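Local coordinates for putative GAF sensor protein (Burkholderia vietnamiensis, PDB 5HL6) that probably reduces the R-sulfoxide of free methionine, as a GAF-domain protein of the free methionine sulfoxide reductase family, at residues 20-28 with 151-161; 35-45 with 165-173. All blocks are in the same frame, centred on the assembly; numbering follows the deposited sequence.

Contact 1 of 2, residues 20-28 with 151-161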
# COMPACT_ATOMS: atom_id res chain seq x y z
N LYS B 20 -26.08 -0.19 -1.53
CA LYS B 20 -24.84 -0.84 -1.13
C LYS B 20 -24.55 -2.06 -2.00
O LYS B 20 -23.40 -2.30 -2.38
CB LYS B 20 -24.90 -1.24 0.35
CG LYS B 20 -24.73 -0.09 1.31
CD LYS B 20 -24.39 -0.57 2.71
CE LYS B 20 -24.12 0.60 3.63
NZ LYS B 20 -23.62 0.17 4.96
N ALA B 21 -25.59 -2.83 -2.32
CA ALA B 21 -25.40 -4.04 -3.11
C ALA B 21 -24.86 -3.71 -4.50
O ALA B 21 -23.92 -4.35 -4.98
CB ALA B 21 -26.71 -4.82 -3.21
N GLU B 22 -25.44 -2.70 -5.15
CA GLU B 22 -24.99 -2.33 -6.49
C GLU B 22 -23.57 -1.76 -6.46
O GLU B 22 -22.75 -2.09 -7.32
CB GLU B 22 -25.96 -1.33 -7.11
CG GLU B 22 -27.31 -1.93 -7.46
CD GLU B 22 -28.34 -0.87 -7.78
OE1 GLU B 22 -28.24 0.25 -7.23
OE2 GLU B 22 -29.26 -1.16 -8.58
N LEU B 23 -23.27 -0.92 -5.46
CA LEU B 23 -21.94 -0.33 -5.38
C LEU B 23 -20.87 -1.39 -5.16
O LEU B 23 -19.82 -1.36 -5.79
CB LEU B 23 -21.90 0.72 -4.26
N TYR B 24 -21.13 -2.35 -4.26
CA TYR B 24 -20.17 -3.43 -4.04
C TYR B 24 -20.04 -4.32 -5.27
O TYR B 24 -18.95 -4.84 -5.54
CB TYR B 24 -20.57 -4.27 -2.83
CG TYR B 24 -20.07 -3.71 -1.51
CD1 TYR B 24 -18.73 -3.79 -1.16
CD2 TYR B 24 -20.95 -3.11 -0.61
CE1 TYR B 24 -18.27 -3.28 0.05
CE2 TYR B 24 -20.50 -2.59 0.60
CZ TYR B 24 -19.16 -2.67 0.92
OH TYR B 24 -18.72 -2.16 2.12
N ALA B 25 -21.12 -4.51 -6.02
CA ALA B 25 -21.03 -5.29 -7.25
C ALA B 25 -20.17 -4.57 -8.29
O ALA B 25 -19.34 -5.20 -8.95
CB ALA B 25 -22.43 -5.56 -7.81
N THR B 26 -20.36 -3.26 -8.44
CA THR B 26 -19.52 -2.49 -9.36
C THR B 26 -18.06 -2.54 -8.93
O THR B 26 -17.16 -2.71 -9.77
CB THR B 26 -20.02 -1.05 -9.42
OG1 THR B 26 -21.30 -1.02 -10.06
CG2 THR B 26 -19.05 -0.16 -10.19
N LEU B 27 -17.80 -2.41 -7.63
CA LEU B 27 -16.43 -2.43 -7.13
C LEU B 27 -15.78 -3.80 -7.32
O LEU B 27 -14.58 -3.88 -7.60
CB LEU B 27 -16.42 -2.00 -5.66
CG LEU B 27 -15.08 -1.68 -4.99
CD1 LEU B 27 -14.28 -0.70 -5.84
CD2 LEU B 27 -15.31 -1.10 -3.59
N ALA B 28 -16.57 -4.87 -7.21
CA ALA B 28 -16.05 -6.22 -7.43
C ALA B 28 -15.59 -6.40 -8.88
O ALA B 28 -14.57 -7.05 -9.14
CB ALA B 28 -17.11 -7.26 -7.08
N ASP B 151 -22.54 -2.37 8.22
CA ASP B 151 -23.68 -3.21 8.54
C ASP B 151 -23.56 -4.53 7.78
O ASP B 151 -22.53 -4.82 7.15
CB ASP B 151 -24.99 -2.49 8.22
CG ASP B 151 -25.09 -2.04 6.77
OD1 ASP B 151 -24.59 -2.74 5.87
OD2 ASP B 151 -25.69 -0.97 6.53
N ASP B 152 -24.62 -5.34 7.83
CA ASP B 152 -24.55 -6.65 7.20
C ASP B 152 -24.42 -6.57 5.68
O ASP B 152 -23.91 -7.51 5.06
CB ASP B 152 -25.77 -7.49 7.57
CG ASP B 152 -25.52 -8.97 7.35
OD1 ASP B 152 -24.50 -9.47 7.86
OD2 ASP B 152 -26.33 -9.61 6.64
N GLU B 153 -24.86 -5.46 5.07
CA GLU B 153 -24.63 -5.27 3.64
C GLU B 153 -23.16 -5.03 3.35
O GLU B 153 -22.63 -5.53 2.35
CB GLU B 153 -25.47 -4.11 3.12
CG GLU B 153 -26.94 -4.42 2.92
CD GLU B 153 -27.69 -3.26 2.30
OE1 GLU B 153 -27.81 -2.20 2.96
OE2 GLU B 153 -28.13 -3.39 1.14
N ASP B 154 -22.48 -4.27 4.22
CA ASP B 154 -21.04 -4.13 4.09
C ASP B 154 -20.34 -5.46 4.34
O ASP B 154 -19.33 -5.77 3.70
CB ASP B 154 -20.51 -3.06 5.05
CG ASP B 154 -20.99 -1.68 4.70
OD1 ASP B 154 -20.63 -1.19 3.60
OD2 ASP B 154 -21.72 -1.07 5.52
N ARG B 155 -20.86 -6.24 5.29
CA ARG B 155 -20.31 -7.56 5.55
C ARG B 155 -20.36 -8.42 4.29
O ARG B 155 -19.34 -9.00 3.88
CB ARG B 155 -21.07 -8.23 6.70
CG ARG B 155 -20.43 -9.51 7.23
CD ARG B 155 -20.92 -10.74 6.47
NE ARG B 155 -22.37 -10.81 6.41
CZ ARG B 155 -23.05 -11.62 5.60
NH1 ARG B 155 -24.37 -11.62 5.61
NH2 ARG B 155 -22.40 -12.42 4.76
N SER B 156 -21.53 -8.50 3.66
CA SER B 156 -21.67 -9.27 2.42
C SER B 156 -20.81 -8.68 1.31
O SER B 156 -20.20 -9.42 0.53
CB SER B 156 -23.13 -9.31 1.99
OG SER B 156 -23.91 -9.99 2.95
N GLY B 157 -20.77 -7.35 1.22
CA GLY B 157 -20.01 -6.72 0.15
C GLY B 157 -18.51 -6.93 0.30
O GLY B 157 -17.82 -7.27 -0.66
N MET B 158 -17.99 -6.73 1.52
CA MET B 158 -16.57 -6.96 1.74
C MET B 158 -16.19 -8.41 1.48
O MET B 158 -15.13 -8.69 0.91
CB MET B 158 -16.18 -6.55 3.16
CG MET B 158 -16.14 -5.05 3.39
SD MET B 158 -14.95 -4.16 2.36
CE MET B 158 -15.26 -2.50 2.94
N GLU B 159 -17.05 -9.36 1.88
CA GLU B 159 -16.74 -10.76 1.62
C GLU B 159 -16.70 -11.04 0.12
O GLU B 159 -15.85 -11.82 -0.34
CB GLU B 159 -17.76 -11.66 2.33
CG GLU B 159 -17.55 -11.67 3.84
CD GLU B 159 -18.61 -12.43 4.60
OE1 GLU B 159 -19.67 -12.75 4.01
OE2 GLU B 159 -18.39 -12.70 5.80
N ALA B 160 -17.58 -10.40 -0.65
CA ALA B 160 -17.55 -10.60 -2.09
C ALA B 160 -16.29 -9.98 -2.70
O ALA B 160 -15.71 -10.55 -3.63
CB ALA B 160 -18.80 -10.03 -2.74
N LEU B 161 -15.85 -8.83 -2.18
CA LEU B 161 -14.59 -8.25 -2.66
C LEU B 161 -13.43 -9.18 -2.37
O LEU B 161 -12.56 -9.39 -3.23
CB LEU B 161 -14.35 -6.88 -2.04
CG LEU B 161 -15.31 -5.75 -2.41
CD1 LEU B 161 -14.89 -4.45 -1.76
CD2 LEU B 161 -15.38 -5.60 -3.94
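Tyr24 packs on Gly157 where helices 20-28 and 152-161 run nearly parallel, their axes 9.5 Å apart and 10° from parallel. The interaction is CH-pi: Gly157 CA lies over one face of the ring, 3.6 Å from its centroid. Having no side chain, Gly157 lets the ring lie against the backbone. The Tyr24 ring is a knob in a hole formed by Asp154, Gly157, Met158 and Leu161. Met158 SD makes a Met-aromatic contact at the ring edge, 4.1 Å from Tyr24 CE1.

Apolar contacts continue toward the C-terminal end. Leu161 CD1 meets the Tyr24 ring edge and, at 3.8 Å, Leu27 CD2. Its other methyl, CD2, rests on Ala28. Leu161 and Leu27 also reach helix 41-55.

The polar contacts gather at the N-terminal end. Tyr24 OH donates to the anti lone pair of Asp154 OD1 at 2.6 Å, with ring and carboxylate planes 73° apart. The extended Lys20 chain passes Glu153 CB and carries NZ to Asp151 OD2. This salt bridge, Lys20 NZ to Asp151 OD2, is 2.8 Å and comes from above the carboxylate plane. Lys20 NZ is modelled improbably close to Asp154 OD2, so that geometry is doubtful.

Asp151 and Asp154 form the capping box of helix 152-176: Asp154 N donates to Asp151 OD1 at 3.1 Å, and Asp151 N to Asp154 OD2. The lysine charge probably offsets the two carboxylates, so the salt bridge to Lys20 and the helix cap share one network.

Contact 2 of 2, residues 35-45 with 165-173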
# COMPACT_ATOMS: atom_id res chain seq x y z
N VAL B 35 -6.95 -6.85 -11.06
CA VAL B 35 -5.98 -7.88 -10.69
C VAL B 35 -5.91 -9.06 -11.67
O VAL B 35 -4.93 -9.82 -11.61
CB VAL B 35 -6.24 -8.42 -9.26
CG1 VAL B 35 -6.17 -7.27 -8.25
CG2 VAL B 35 -7.57 -9.15 -9.18
N GLU B 36 -6.88 -9.20 -12.58
CA GLU B 36 -7.02 -10.42 -13.38
C GLU B 36 -5.73 -10.81 -14.11
O GLU B 36 -5.36 -11.99 -14.13
CB GLU B 36 -8.14 -10.22 -14.41
CG GLU B 36 -9.41 -11.00 -14.13
CD GLU B 36 -10.50 -10.69 -15.14
OE1 GLU B 36 -10.32 -9.75 -15.95
OE2 GLU B 36 -11.54 -11.38 -15.12
N SER B 37 -5.08 -9.86 -14.75
CA SER B 37 -3.98 -10.20 -15.65
C SER B 37 -2.60 -9.90 -15.06
O SER B 37 -1.60 -10.21 -15.71
CB SER B 37 -4.15 -9.47 -16.98
OG SER B 37 -4.16 -8.07 -16.79
N GLU B 38 -2.51 -9.31 -13.87
CA GLU B 38 -1.21 -9.06 -13.26
C GLU B 38 -0.79 -10.28 -12.45
O GLU B 38 -1.53 -10.71 -11.56
CB GLU B 38 -1.25 -7.82 -12.37
CG GLU B 38 -0.00 -7.65 -11.51
CD GLU B 38 1.28 -7.66 -12.32
OE1 GLU B 38 1.34 -7.00 -13.38
OE2 GLU B 38 2.23 -8.36 -11.91
N PRO B 39 0.38 -10.87 -12.72
CA PRO B 39 0.78 -12.07 -11.96
C PRO B 39 1.23 -11.80 -10.54
O PRO B 39 1.09 -12.67 -9.68
CB PRO B 39 1.92 -12.66 -12.81
CG PRO B 39 2.43 -11.51 -13.60
CD PRO B 39 1.24 -10.65 -13.89
N ASP B 40 1.78 -10.61 -10.26
CA ASP B 40 2.45 -10.37 -8.99
C ASP B 40 1.45 -10.16 -7.86
O ASP B 40 0.61 -9.25 -7.91
CB ASP B 40 3.39 -9.17 -9.09
CG ASP B 40 4.28 -9.05 -7.87
OD1 ASP B 40 5.35 -9.70 -7.87
OD2 ASP B 40 3.89 -8.33 -6.93
N LEU B 41 1.57 -10.99 -6.82
CA LEU B 41 0.60 -11.00 -5.73
C LEU B 41 0.67 -9.73 -4.89
O LEU B 41 -0.35 -9.16 -4.52
CB LEU B 41 0.84 -12.23 -4.86
CG LEU B 41 -0.05 -12.31 -3.61
CD1 LEU B 41 -1.53 -12.38 -4.03
CD2 LEU B 41 0.32 -13.50 -2.72
N ILE B 42 1.88 -9.27 -4.60
CA ILE B 42 2.04 -8.07 -3.78
C ILE B 42 1.51 -6.85 -4.51
O ILE B 42 0.83 -6.00 -3.92
CB ILE B 42 3.51 -7.92 -3.35
CG1 ILE B 42 3.88 -9.03 -2.37
CG2 ILE B 42 3.77 -6.53 -2.73
CD1 ILE B 42 3.06 -8.99 -1.09
N ALA B 43 1.76 -6.76 -5.83
CA ALA B 43 1.20 -5.67 -6.63
C ALA B 43 -0.33 -5.69 -6.57
O ALA B 43 -0.97 -4.64 -6.40
CB ALA B 43 1.67 -5.79 -8.09
N ASN B 44 -0.93 -6.87 -6.73
CA ASN B 44 -2.39 -6.95 -6.67
C ASN B 44 -2.91 -6.58 -5.29
O ASN B 44 -3.92 -5.88 -5.17
CB ASN B 44 -2.86 -8.34 -7.09
CG ASN B 44 -2.70 -8.57 -8.58
OD1 ASN B 44 -2.86 -7.64 -9.37
ND2 ASN B 44 -2.35 -9.79 -8.96
N ALA B 45 -2.23 -7.03 -4.23
CA ALA B 45 -2.64 -6.65 -2.88
C ALA B 45 -2.54 -5.14 -2.67
O ALA B 45 -3.46 -4.52 -2.12
CB ALA B 45 -1.79 -7.38 -1.84
N PHE B 165 -10.34 -11.09 -4.73
CA PHE B 165 -8.89 -11.07 -4.51
C PHE B 165 -8.35 -12.48 -4.37
O PHE B 165 -7.34 -12.84 -5.00
CB PHE B 165 -8.53 -10.25 -3.26
CG PHE B 165 -7.06 -10.31 -2.95
CD1 PHE B 165 -6.16 -9.51 -3.64
CD2 PHE B 165 -6.57 -11.19 -2.00
CE1 PHE B 165 -4.80 -9.58 -3.38
CE2 PHE B 165 -5.22 -11.27 -1.73
CZ PHE B 165 -4.33 -10.46 -2.42
N VAL B 166 -9.00 -13.31 -3.56
CA VAL B 166 -8.49 -14.66 -3.36
C VAL B 166 -8.55 -15.45 -4.66
O VAL B 166 -7.61 -16.16 -5.02
CB VAL B 166 -9.27 -15.35 -2.23
CG1 VAL B 166 -8.88 -16.82 -2.13
CG2 VAL B 166 -9.00 -14.64 -0.91
N GLU B 167 -9.64 -15.30 -5.42
CA GLU B 167 -9.80 -16.10 -6.64
C GLU B 167 -8.91 -15.60 -7.77
O GLU B 167 -8.25 -16.39 -8.45
CB GLU B 167 -11.27 -16.11 -7.07
N HIS B 168 -8.90 -14.29 -8.02
CA HIS B 168 -8.26 -13.76 -9.22
C HIS B 168 -6.86 -13.21 -8.98
O HIS B 168 -6.21 -12.76 -9.93
CB HIS B 168 -9.15 -12.69 -9.86
CG HIS B 168 -10.45 -13.23 -10.38
ND1 HIS B 168 -10.62 -13.67 -11.67
CD2 HIS B 168 -11.65 -13.40 -9.77
CE1 HIS B 168 -11.86 -14.09 -11.84
NE2 HIS B 168 -12.51 -13.94 -10.70
N ALA B 169 -6.37 -13.23 -7.74
CA ALA B 169 -4.98 -12.89 -7.48
C ALA B 169 -4.27 -14.00 -6.72
O ALA B 169 -3.27 -14.52 -7.21
CB ALA B 169 -4.86 -11.55 -6.73
N TRP B 170 -4.76 -14.38 -5.53
CA TRP B 170 -3.99 -15.28 -4.69
C TRP B 170 -4.03 -16.71 -5.23
O TRP B 170 -2.97 -17.31 -5.48
CB TRP B 170 -4.50 -15.25 -3.25
CG TRP B 170 -3.56 -15.96 -2.32
CD1 TRP B 170 -2.56 -15.39 -1.57
CD2 TRP B 170 -3.50 -17.37 -2.05
NE1 TRP B 170 -1.90 -16.35 -0.85
CE2 TRP B 170 -2.46 -17.57 -1.13
CE3 TRP B 170 -4.25 -18.47 -2.49
CZ2 TRP B 170 -2.13 -18.84 -0.63
CZ3 TRP B 170 -3.92 -19.73 -2.01
CH2 TRP B 170 -2.87 -19.90 -1.08
N GLN B 171 -5.23 -17.27 -5.39
CA GLN B 171 -5.35 -18.66 -5.85
C GLN B 171 -4.82 -18.82 -7.26
O GLN B 171 -4.25 -19.86 -7.61
CB GLN B 171 -6.81 -19.11 -5.80
CG GLN B 171 -6.97 -20.64 -5.87
CD GLN B 171 -6.57 -21.32 -4.57
OE1 GLN B 171 -7.09 -20.99 -3.50
NE2 GLN B 171 -5.65 -22.28 -4.66
N LYS B 172 -5.02 -17.80 -8.11
CA LYS B 172 -4.44 -17.79 -9.44
C LYS B 172 -2.92 -18.00 -9.38
O LYS B 172 -2.36 -18.83 -10.11
CB LYS B 172 -4.77 -16.47 -10.14
CG LYS B 172 -3.95 -16.18 -11.40
CD LYS B 172 -4.23 -14.79 -11.97
CE LYS B 172 -3.37 -13.69 -11.32
NZ LYS B 172 -3.86 -12.31 -11.66
N ALA B 173 -2.24 -17.25 -8.51
CA ALA B 173 -0.79 -17.40 -8.43
C ALA B 173 -0.41 -18.75 -7.83
O ALA B 173 0.50 -19.43 -8.32
CB ALA B 173 -0.17 -16.26 -7.61
O HOH W 1 -1.36 -12.46 -8.16
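Leu41 fits between Phe165, Ala169 and Trp170 at the apolar centre of this contact. Its CG is anti to the backbone N (chi1 175°), which carries the two methyls toward helix 165-173. Leu41 CD1 meets Phe165 CZ at 3.8 Å, the two side chains crossing at about a right angle. Leu41 CD2 touches Trp170 CD1 at 3.6 Å. Phe165 CE1 also packs on Ala45, and the ring meets Phe48 and Phe64. Ala169 CB lies against Asn44 CB and Val35 CB.

Farther out, a water joins the two segments. It donates to Pro39 O and Ala169 O and accepts from Asn44 ND2. Asn44 ND2 also donates to Glu38 O at 2.9 Å.

Lys172 forms the polar edge. Its chain bends at chi3 (86°) and brings NZ to the loop carbonyls. Lys172 NZ donates to Glu38 O at 2.8 Å and to His168 O at 3.0 Å; its bond to Glu36 O is weak. Lys172 NZ and Asn44 ND2 reach Glu38 O from opposite faces of its plane. Beside this edge, Glu36 CG lies 3.8 Å from His168 ND1. Glu38 also forms a salt bridge with Arg85 of the second subunit.

Asp40 N-caps helix 41-55: Ala43 N donates to Asp40 OD2. The loop between helices 20-35 and 41-55, with the first turn of the second, packs on the C-terminal helix, which has a pi-type turn at 166-170. It belongs to the helical layer on one side of the GAF-domain sheet.

Both contacts use helix 152-176, and their centres are 19 Å apart. Contact 1 pairs its N-terminal part with helix 20-35 in a nearly parallel packing. Contact 2 pairs a later part with the loop after helix 20-35 and the start of helix 41-55, which runs antiparallel to it. Contact 1 is mainly buried; contact 2 is partly buried and lies next to the second subunit. Each has an apolar centre and a lysine at its polar edge, but the lysines differ: Lys20 pairs with carboxylates, whereas Lys172 binds backbone carbonyls. Together they fix both members of the N-terminal helix pair to one long helix.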